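Local coordinates for protein FMN Adenylyltransferase (Candida glabrata, PDB 3FWK) that transfers the adenylyl group of ATP to FMN, making FAD in the last step of flavin cofactor synthesis, at residues 48-53 with 59-64. Residues are numbered along the deposited sequence; the frame is centred on the assembly and turned at random.
Sequences NETFPK and GEISFS. With BGC (beta-D-glucopyranose), chain C.
Ile61 reaches across with the last atom of its longer branch, and CD1 touches two neighbours at once: the methyl CG2 of Thr50, 4.0 Å away, and the ring atom CD1 of Phe51, at 4.2 Å. CD1 is anti to CA about the CB-CG1 bond (chi2 -179°), and the extended branch delivers its methyl to Thr50 and Phe51. It meets the Phe51 ring at the edge, near the ring plane, and the two side chains run at about a right angle. In Thr50, CG2 is anti to the backbone N and faces the isoleucine, while OG1 is taken up by Ile45 O in the preceding helical turn; the threonine therefore presents only its methyl to this apolar patch. A second link is polar and indirect. Lys53 O and Glu60 OE1 lie 4.3 Å apart, and one water donates to both, at 2.7 Å to Lys53 O and 2.8 Å to Glu60 OE1. OE1 also accepts from Ser55 N, so the same oxygen links the connecting loop and the water. Lys53 O takes a further bond, 2.7 Å from O1 of the bound glucose, beside which Lys53 CB also packs. With 105 Å² buried in all, the contact is small. It joins the weakly bonded C-terminal turn of helix 31-50 and the residues that follow it to the start of strand 61-64, an inner strand of the Rossmann-like sheet hydrogen-bonded to strands 107-111 and 163-165, while helix 69-86 packs against Phe51 and Ile61, with Tyr85 edge-to-face against the Phe51 ring and Tyr78 touching Ile61.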
loop_
_atom_site.group_PDB
_atom_site.type_symbol
_atom_site.label_atom_id
_atom_site.label_comp_id
_atom_site.label_asym_id
_atom_site.label_seq_id
_atom_site.Cartn_x
_atom_site.Cartn_y
_atom_site.Cartn_z
ATOM N N ASN A 48 15.288 -14.076 0.322
ATOM C CA ASN A 48 15.690 -15.431 0.695
ATOM C C ASN A 48 14.659 -16.477 0.388
ATOM O O ASN A 48 15.018 -17.584 0.026
ATOM C CB ASN A 48 16.082 -15.509 2.182
ATOM C CG ASN A 48 17.230 -14.577 2.531
ATOM O OD1 ASN A 48 18.141 -14.400 1.737
ATOM N ND2 ASN A 48 17.184 -13.988 3.714
ATOM N N GLU A 49 13.370 -16.160 0.574
ATOM C CA GLU A 49 12.345 -17.194 0.437
ATOM C C GLU A 49 11.582 -17.149 -0.877
ATOM O O GLU A 49 10.944 -18.126 -1.246
ATOM C CB GLU A 49 11.344 -17.125 1.588
ATOM C CG GLU A 49 11.920 -17.275 2.982
ATOM C CD GLU A 49 10.805 -17.317 4.022
ATOM O OE1 GLU A 49 9.904 -18.206 3.922
ATOM O OE2 GLU A 49 10.797 -16.455 4.911
ATOM N N THR A 50 11.588 -16.018 -1.571
ATOM C CA THR A 50 10.668 -15.852 -2.701
ATOM C C THR A 50 11.416 -15.899 -4.021
ATOM O O THR A 50 11.200 -16.819 -4.812
ATOM C CB THR A 50 9.856 -14.557 -2.580
ATOM O OG1 THR A 50 9.114 -14.586 -1.347
ATOM C CG2 THR A 50 8.895 -14.377 -3.770
ATOM N N PHE A 51 12.318 -14.950 -4.252
ATOM C CA PHE A 51 12.964 -14.838 -5.564
ATOM C C PHE A 51 13.783 -16.077 -5.965
ATOM O O PHE A 51 13.843 -16.371 -7.148
ATOM C CB PHE A 51 13.799 -13.557 -5.642
ATOM C CG PHE A 51 12.990 -12.271 -5.517
ATOM C CD1 PHE A 51 11.623 -12.209 -5.845
ATOM C CD2 PHE A 51 13.625 -11.113 -5.107
ATOM C CE1 PHE A 51 10.912 -11.005 -5.730
ATOM C CE2 PHE A 51 12.924 -9.930 -5.010
ATOM C CZ PHE A 51 11.583 -9.869 -5.327
ATOM N N PRO A 52 14.401 -16.802 -5.010
ATOM C CA PRO A 52 15.089 -18.029 -5.451
ATOM C C PRO A 52 14.160 -19.110 -5.997
ATOM O O PRO A 52 14.624 -20.012 -6.706
ATOM C CB PRO A 52 15.777 -18.520 -4.170
ATOM C CG PRO A 52 15.988 -17.243 -3.356
ATOM C CD PRO A 52 14.686 -16.496 -3.595
ATOM N N LYS A 53 12.872 -19.030 -5.659
ATOM C CA LYS A 53 11.891 -20.030 -6.053
ATOM C C LYS A 53 11.060 -19.614 -7.262
ATOM O O LYS A 53 10.734 -20.456 -8.086
ATOM C CB LYS A 53 10.951 -20.346 -4.892
ATOM C CG LYS A 53 11.620 -20.991 -3.671
ATOM C CD LYS A 53 10.608 -21.225 -2.557
ATOM C CE LYS A 53 11.293 -21.789 -1.320
ATOM N NZ LYS A 53 12.226 -22.902 -1.702
ATOM N N GLY A 59 7.370 -13.342 -15.525
ATOM C CA GLY A 59 5.936 -13.421 -15.425
ATOM C C GLY A 59 5.497 -14.506 -14.472
ATOM O O GLY A 59 4.302 -14.675 -14.279
ATOM N N GLU A 60 6.439 -15.193 -13.810
ATOM C CA GLU A 60 6.010 -16.115 -12.737
ATOM C C GLU A 60 5.314 -15.423 -11.576
ATOM O O GLU A 60 4.440 -16.029 -10.949
ATOM C CB GLU A 60 7.151 -16.998 -12.214
ATOM C CG GLU A 60 7.571 -18.024 -13.283
ATOM C CD GLU A 60 8.771 -18.860 -12.889
ATOM O OE1 GLU A 60 9.273 -18.749 -11.761
ATOM O OE2 GLU A 60 9.240 -19.650 -13.757
ATOM N N ILE A 61 5.725 -14.183 -11.277
ATOM C CA ILE A 61 5.136 -13.455 -10.168
ATOM C C ILE A 61 4.344 -12.255 -10.693
ATOM O O ILE A 61 4.873 -11.452 -11.488
ATOM C CB ILE A 61 6.208 -12.921 -9.202
ATOM C CG1 ILE A 61 7.041 -14.068 -8.619
ATOM C CG2 ILE A 61 5.550 -12.090 -8.058
ATOM C CD1 ILE A 61 8.101 -13.608 -7.641
ATOM N N SER A 62 3.113 -12.094 -10.222
ATOM C CA SER A 62 2.384 -10.843 -10.426
ATOM C C SER A 62 2.155 -10.168 -9.073
ATOM O O SER A 62 2.149 -10.823 -8.042
ATOM C CB SER A 62 1.067 -11.098 -11.139
ATOM O OG SER A 62 1.263 -11.234 -12.539
ATOM N N PHE A 63 2.009 -8.854 -9.098
ATOM C CA PHE A 63 1.852 -8.086 -7.894
ATOM C C PHE A 63 0.413 -7.591 -7.802
ATOM O O PHE A 63 -0.034 -6.874 -8.699
ATOM C CB PHE A 63 2.865 -6.920 -7.905
ATOM C CG PHE A 63 2.944 -6.189 -6.605
ATOM C CD1 PHE A 63 4.087 -6.333 -5.794
ATOM C CD2 PHE A 63 1.902 -5.394 -6.156
ATOM C CE1 PHE A 63 4.184 -5.710 -4.572
ATOM C CE2 PHE A 63 1.981 -4.752 -4.908
ATOM C CZ PHE A 63 3.128 -4.901 -4.117
ATOM N N SER A 64 -0.318 -7.931 -6.729
ATOM C CA SER A 64 -1.671 -7.420 -6.556
ATOM C C SER A 64 -1.641 -6.060 -5.884
ATOM O O SER A 64 -1.220 -5.950 -4.739
ATOM C CB SER A 64 -2.526 -8.419 -5.757
ATOM O OG SER A 64 -3.861 -7.915 -5.709
HETATM C C2 BGC C . 9.531 -24.787 -8.288
HETATM C C3 BGC C . 8.056 -25.143 -8.125
HETATM C C4 BGC C . 7.681 -25.147 -6.648
HETATM C C5 BGC C . 8.117 -23.854 -5.951
HETATM C C6 BGC C . 7.934 -23.952 -4.436
HETATM C C1 BGC C . 9.779 -23.455 -7.614
HETATM O O1 BGC C . 11.153 -23.126 -7.755
HETATM O O2 BGC C . 9.915 -24.670 -9.669
HETATM O O3 BGC C . 7.842 -26.462 -8.663
HETATM O O4 BGC C . 6.266 -25.235 -6.517
HETATM O O5 BGC C . 9.502 -23.587 -6.221
HETATM O O6 BGC C . 8.801 -24.968 -3.916
HETATM O O HOH W 1 9.477 -21.231 -10.390
#